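PDB 4GL8: oligopeptide ABC transporter OppAIV from Borrelia burgdorferi B31, which probably binds oligopeptides in the periplasm and hands them to an ABC transporter for uptake. Local coordinates for residues Asn130-Val135 with Gln180-Val185. Sequence-based numbering, arbitrary orientation.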
loop_
_atom_site.group_PDB
_atom_site.type_symbol
_atom_site.label_atom_id
_atom_site.label_comp_id
_atom_site.label_asym_id
_atom_site.label_seq_id
_atom_site.Cartn_x
_atom_site.Cartn_y
_atom_site.Cartn_z
ATOM N N ASN A 130 -6.655 0.357 -12.698
ATOM C CA ASN A 130 -6.122 1.604 -13.304
ATOM C C ASN A 130 -4.610 1.688 -13.384
ATOM O O ASN A 130 -4.059 2.297 -14.295
ATOM C CB ASN A 130 -6.661 2.840 -12.601
ATOM C CG ASN A 130 -8.040 3.182 -13.072
ATOM O OD1 ASN A 130 -8.542 2.583 -14.031
ATOM N ND2 ASN A 130 -8.650 4.156 -12.449
ATOM N N MET A 131 -3.939 1.040 -12.448
ATOM C CA MET A 131 -2.487 0.936 -12.498
ATOM C C MET A 131 -1.997 0.185 -13.761
ATOM O O MET A 131 -1.053 0.624 -14.423
ATOM C CB MET A 131 -2.001 0.263 -11.237
ATOM C CG MET A 131 -0.499 0.070 -11.204
ATOM S SD MET A 131 0.046 -0.364 -9.551
ATOM C CE MET A 131 -0.317 1.158 -8.722
ATOM N N ILE A 132 -2.656 -0.910 -14.118
ATOM C CA ILE A 132 -2.337 -1.614 -15.344
ATOM C C ILE A 132 -2.645 -0.787 -16.601
ATOM O O ILE A 132 -1.842 -0.749 -17.512
ATOM C CB ILE A 132 -3.085 -2.956 -15.468
ATOM C CG1 ILE A 132 -2.881 -3.815 -14.240
ATOM C CG2 ILE A 132 -2.570 -3.739 -16.665
ATOM C CD1 ILE A 132 -1.413 -3.988 -13.894
ATOM N N LYS A 133 -3.822 -0.170 -16.639
ATOM C CA LYS A 133 -4.281 0.627 -17.783
ATOM C C LYS A 133 -3.422 1.858 -18.069
ATOM O O LYS A 133 -3.244 2.248 -19.217
ATOM C CB LYS A 133 -5.727 1.083 -17.554
ATOM C CG LYS A 133 -6.717 -0.073 -17.527
ATOM C CD LYS A 133 -8.027 0.224 -16.805
ATOM C CE LYS A 133 -8.767 1.401 -17.381
ATOM N NZ LYS A 133 -9.852 1.826 -16.462
ATOM N N SER A 134 -2.888 2.469 -17.033
ATOM C CA SER A 134 -2.053 3.645 -17.209
ATOM C C SER A 134 -0.643 3.297 -17.708
ATOM O O SER A 134 0.051 4.170 -18.168
ATOM C CB SER A 134 -1.980 4.476 -15.908
ATOM O OG SER A 134 -1.226 3.803 -14.904
ATOM N N VAL A 135 -0.247 2.026 -17.643
ATOM C CA VAL A 135 1.129 1.604 -17.936
ATOM C C VAL A 135 1.248 0.899 -19.294
ATOM O O VAL A 135 2.092 1.253 -20.124
ATOM C CB VAL A 135 1.606 0.655 -16.811
ATOM C CG1 VAL A 135 2.799 -0.173 -17.202
ATOM C CG2 VAL A 135 1.933 1.460 -15.574
ATOM N N GLN A 180 1.544 -6.423 -6.193
ATOM C CA GLN A 180 0.704 -7.610 -6.308
ATOM C C GLN A 180 -0.223 -7.594 -7.493
ATOM O O GLN A 180 -0.450 -8.615 -8.060
ATOM C CB GLN A 180 -0.069 -7.875 -5.012
ATOM C CG GLN A 180 -1.253 -6.950 -4.728
ATOM C CD GLN A 180 -0.888 -5.651 -4.026
ATOM O OE1 GLN A 180 0.259 -5.410 -3.644
ATOM N NE2 GLN A 180 -1.880 -4.816 -3.841
ATOM N N THR A 181 -0.738 -6.436 -7.868
ATOM C CA THR A 181 -1.574 -6.278 -9.064
ATOM C C THR A 181 -0.908 -6.848 -10.319
ATOM O O THR A 181 -1.609 -7.339 -11.245
ATOM C CB THR A 181 -1.832 -4.774 -9.309
ATOM O OG1 THR A 181 -2.466 -4.220 -8.161
ATOM C CG2 THR A 181 -2.723 -4.554 -10.452
ATOM N N PHE A 182 0.425 -6.786 -10.351
ATOM C CA PHE A 182 1.199 -7.291 -11.464
ATOM C C PHE A 182 1.676 -8.737 -11.305
ATOM O O PHE A 182 2.280 -9.299 -12.222
ATOM C CB PHE A 182 2.413 -6.404 -11.715
ATOM C CG PHE A 182 2.101 -5.089 -12.352
ATOM C CD1 PHE A 182 2.103 -4.955 -13.727
ATOM C CD2 PHE A 182 1.898 -3.981 -11.589
ATOM C CE1 PHE A 182 1.901 -3.741 -14.321
ATOM C CE2 PHE A 182 1.654 -2.758 -12.165
ATOM C CZ PHE A 182 1.660 -2.626 -13.541
ATOM N N ILE A 183 1.387 -9.359 -10.177
ATOM C CA ILE A 183 1.879 -10.713 -9.923
ATOM C C ILE A 183 0.960 -11.708 -10.620
ATOM O O ILE A 183 -0.245 -11.638 -10.449
ATOM C CB ILE A 183 2.002 -11.009 -8.407
ATOM C CG1 ILE A 183 3.017 -10.043 -7.803
ATOM C CG2 ILE A 183 2.432 -12.450 -8.183
ATOM C CD1 ILE A 183 3.191 -10.140 -6.302
ATOM N N PRO A 184 1.526 -12.615 -11.428
ATOM C CA PRO A 184 0.683 -13.575 -12.136
ATOM C C PRO A 184 -0.011 -14.554 -11.192
ATOM O O PRO A 184 0.568 -14.934 -10.148
ATOM C CB PRO A 184 1.675 -14.326 -13.047
ATOM C CG PRO A 184 2.848 -13.373 -13.177
ATOM C CD PRO A 184 2.939 -12.751 -11.822
ATOM N N VAL A 185 -1.224 -14.966 -11.584
ATOM C CA VAL A 185 -2.025 -15.909 -10.802
ATOM C C VAL A 185 -2.361 -17.128 -11.655
ATOM O O VAL A 185 -2.332 -17.034 -12.871
ATOM C CB VAL A 185 -3.317 -15.256 -10.270
ATOM C CG1 VAL A 185 -2.982 -14.220 -9.220
ATOM C CG2 VAL A 185 -4.115 -14.627 -11.398
#
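F182 reaches from the short 3-10 turn 180-182 to helix 129-135 and lays one face of its ring against I132. The terminal methyl makes the touch: I132 CD1 sits 3.4 Å from the F182 ring centroid and only 17° off the ring normal, a CH-pi contact displaced toward the rim, with F182 CE1 and CZ its nearest atoms. In I132, CG1 lies beside the backbone N, and the turn at chi2 (-52°) directs CD1 onto the ring. The same branch also brushes T181, whose methyl CG2 lies 3.7 Å from I132 CD1 and 3.9 Å from I132 CG1 as the two side chains slide past one another. With CG anti to the backbone N (chi1 178°), the M131 chain runs out so that M131 CG comes to 3.7 Å from F182 CE2, while M131 SD stands at the ring edge, 5.2 Å from the F182 ring centroid. M176 of helix 173-176 packs on both M131 and F182, and I119 and F128 on T181. Carbon and sulfur atoms make the cross-segment contacts, a buried CH-pi and Met-aromatic packing of a helix against a 3-10 segment, whose Q180 packs on a modified side chain of the bound peptide.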